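Local coordinates for xyloglucan-specific endo-beta-1,4-glucanase (Uncultured bacterium, PDB 4W87), which probably cleaves internal beta-1,4-glucosidic bonds in the backbone of xyloglucan, as a family 5 glycoside hydrolase, at residues A221-T226 and I269-A274. The protein carries 1 engineered substitution. Sequence-based numbering, arbitrary orientation.
Sequences ALHTYT and ITETGA. With XYS (alpha-D-xylopyranose), chain C.
A221 sets its CB against CG2 of T270, 3.7 Å away; its strand runs parallel to the one through I269, and L222 O takes a weak hydrogen bond from T270 N. H223, CG anti to the carbonyl carbon (chi1 -62°), points NE2 at T270 OG1, 2.9 Å off and almost in the ring plane; ND1 hydrogen-bonds to E149, and T270 OG1 also hydrogen-bonds to E145. H223 O lies near O5 of the bound xylose. The carboxylate of E271 stacks over the rim of the H223 imidazole, planes 18° apart, while CB of E271 lies over the same ring. T224 N hydrogen-bonds to E271 O, and T224 O accepts a short 2.5 Å hydrogen bond from T272 OG1. Y225 spreads its ring over T272 CA, 3.9 Å from the centroid, and its OH donates to E271 OE1 at 2.7 Å, on the anti side, tilted 31° out of the carboxylate plane; R59 forms a salt bridge with OE2. A phenylalanine in place of Y225 would probably leave OE1 without this donor, with R59 and the H223 stack left to hold the carboxylate's rotation. These are neighbouring sixth and seventh strands of a TIM barrel, at the C-terminal end where family 5 enzymes carry their active site.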
loop_
_atom_site.group_PDB
_atom_site.type_symbol
_atom_site.label_atom_id
_atom_site.label_comp_id
_atom_site.label_asym_id
_atom_site.label_seq_id
_atom_site.Cartn_x
_atom_site.Cartn_y
_atom_site.Cartn_z
ATOM N N ALA A 221 -7.728 3.734 -0.500
ATOM C CA ALA A 221 -6.954 2.526 -0.672
ATOM C C ALA A 221 -7.569 1.369 0.089
ATOM O O ALA A 221 -8.135 1.515 1.162
ATOM C CB ALA A 221 -5.535 2.700 -0.246
ATOM N N LEU A 222 -7.444 0.231 -0.529
ATOM C CA LEU A 222 -7.833 -1.050 0.040
ATOM C C LEU A 222 -6.783 -2.109 -0.251
ATOM O O LEU A 222 -6.085 -2.011 -1.273
ATOM C CB LEU A 222 -9.105 -1.453 -0.668
ATOM C CG LEU A 222 -10.292 -0.484 -0.412
ATOM C CD1 LEU A 222 -11.390 -0.916 -1.324
ATOM C CD2 LEU A 222 -10.778 -0.446 1.015
ATOM N N HIS A 223 -6.704 -3.112 0.623
ATOM C CA HIS A 223 -5.973 -4.367 0.376
ATOM C C HIS A 223 -6.890 -5.577 0.281
ATOM O O HIS A 223 -7.677 -5.866 1.183
ATOM C CB HIS A 223 -5.004 -4.659 1.504
ATOM C CG HIS A 223 -3.950 -3.618 1.654
ATOM N ND1 HIS A 223 -3.093 -3.570 2.744
ATOM C CD2 HIS A 223 -3.625 -2.571 0.860
ATOM C CE1 HIS A 223 -2.288 -2.529 2.611
ATOM N NE2 HIS A 223 -2.588 -1.907 1.474
ATOM N N THR A 224 -6.726 -6.342 -0.777
ATOM C CA THR A 224 -7.610 -7.430 -1.043
ATOM C C THR A 224 -6.785 -8.569 -1.534
ATOM O O THR A 224 -6.289 -8.577 -2.683
ATOM C CB THR A 224 -8.511 -7.022 -2.181
ATOM O OG1 THR A 224 -7.669 -6.390 -3.137
ATOM C CG2 THR A 224 -9.541 -6.024 -1.706
ATOM N N TYR A 225 -6.604 -9.542 -0.689
ATOM C CA TYR A 225 -5.795 -10.642 -1.141
ATOM C C TYR A 225 -6.818 -11.777 -1.289
ATOM O O TYR A 225 -6.815 -12.750 -0.545
ATOM C CB TYR A 225 -4.745 -10.938 -0.101
ATOM C CG TYR A 225 -3.554 -10.011 -0.003
ATOM C CD1 TYR A 225 -3.590 -8.821 0.749
ATOM C CD2 TYR A 225 -2.331 -10.394 -0.542
ATOM C CE1 TYR A 225 -2.434 -8.046 0.917
ATOM C CE2 TYR A 225 -1.197 -9.636 -0.352
ATOM C CZ TYR A 225 -1.255 -8.460 0.376
ATOM O OH TYR A 225 -0.074 -7.721 0.491
ATOM N N THR A 226 -7.725 -11.590 -2.234
ATOM C CA THR A 226 -8.994 -12.271 -2.236
ATOM C C THR A 226 -9.032 -13.361 -3.271
ATOM O O THR A 226 -8.738 -13.118 -4.441
ATOM C CB THR A 226 -10.088 -11.261 -2.542
ATOM O OG1 THR A 226 -9.943 -10.172 -1.633
ATOM C CG2 THR A 226 -11.504 -11.908 -2.421
ATOM N N ILE A 269 -6.129 -0.389 -5.031
ATOM C CA ILE A 269 -5.741 -1.548 -4.273
ATOM C C ILE A 269 -4.244 -1.507 -4.092
ATOM O O ILE A 269 -3.516 -1.892 -4.995
ATOM C CB ILE A 269 -6.063 -2.806 -5.048
ATOM C CG1 ILE A 269 -7.534 -2.815 -5.491
ATOM C CG2 ILE A 269 -5.672 -4.020 -4.267
ATOM C CD1 ILE A 269 -8.557 -2.395 -4.447
ATOM N N THR A 270 -3.785 -1.001 -2.942
ATOM C CA THR A 270 -2.379 -0.742 -2.780
ATOM C C THR A 270 -1.573 -1.960 -2.354
ATOM O O THR A 270 -0.318 -1.899 -2.257
ATOM C CB THR A 270 -2.116 0.445 -1.844
ATOM O OG1 THR A 270 -2.687 0.203 -0.581
ATOM C CG2 THR A 270 -2.703 1.717 -2.433
ATOM N N GLU A 271 -2.276 -3.063 -2.102
ATOM C CA GLU A 271 -1.647 -4.381 -2.014
ATOM C C GLU A 271 -2.610 -5.491 -2.436
ATOM O O GLU A 271 -3.780 -5.549 -2.011
ATOM C CB GLU A 271 -1.168 -4.724 -0.598
ATOM C CG GLU A 271 -0.108 -3.841 0.015
ATOM C CD GLU A 271 0.235 -4.262 1.433
ATOM O OE1 GLU A 271 -0.112 -5.400 1.823
ATOM O OE2 GLU A 271 0.882 -3.481 2.167
ATOM N N THR A 272 -2.049 -6.432 -3.166
ATOM C CA THR A 272 -2.704 -7.728 -3.382
ATOM C C THR A 272 -1.587 -8.673 -3.859
ATOM O O THR A 272 -0.425 -8.266 -3.987
ATOM C CB THR A 272 -3.938 -7.669 -4.353
ATOM O OG1 THR A 272 -4.559 -8.961 -4.456
ATOM C CG2 THR A 272 -3.549 -7.244 -5.772
ATOM N N GLY A 273 -1.922 -9.946 -4.031
ATOM C CA GLY A 273 -0.936 -10.963 -4.437
ATOM C C GLY A 273 -1.336 -12.375 -4.034
ATOM O O GLY A 273 -2.332 -12.580 -3.353
ATOM N N ALA A 274 -0.603 -13.356 -4.523
ATOM C CA ALA A 274 -0.889 -14.750 -4.153
ATOM C C ALA A 274 0.410 -15.436 -3.833
ATOM O O ALA A 274 1.355 -15.414 -4.632
ATOM C CB ALA A 274 -1.623 -15.456 -5.257
HETATM C C1 XYS C . -6.137 -6.837 4.773
HETATM C C2 XYS C . -7.427 -6.522 5.592
HETATM C C3 XYS C . -8.221 -7.811 5.780
HETATM C C4 XYS C . -8.533 -8.500 4.436
HETATM C C5 XYS C . -7.290 -8.701 3.583
HETATM O O2 XYS C . -7.327 -5.946 6.936
HETATM O O3 XYS C . -9.361 -7.451 6.568
HETATM O O4 XYS C . -9.038 -9.812 4.620
HETATM O O5 XYS C . -6.538 -7.481 3.548
#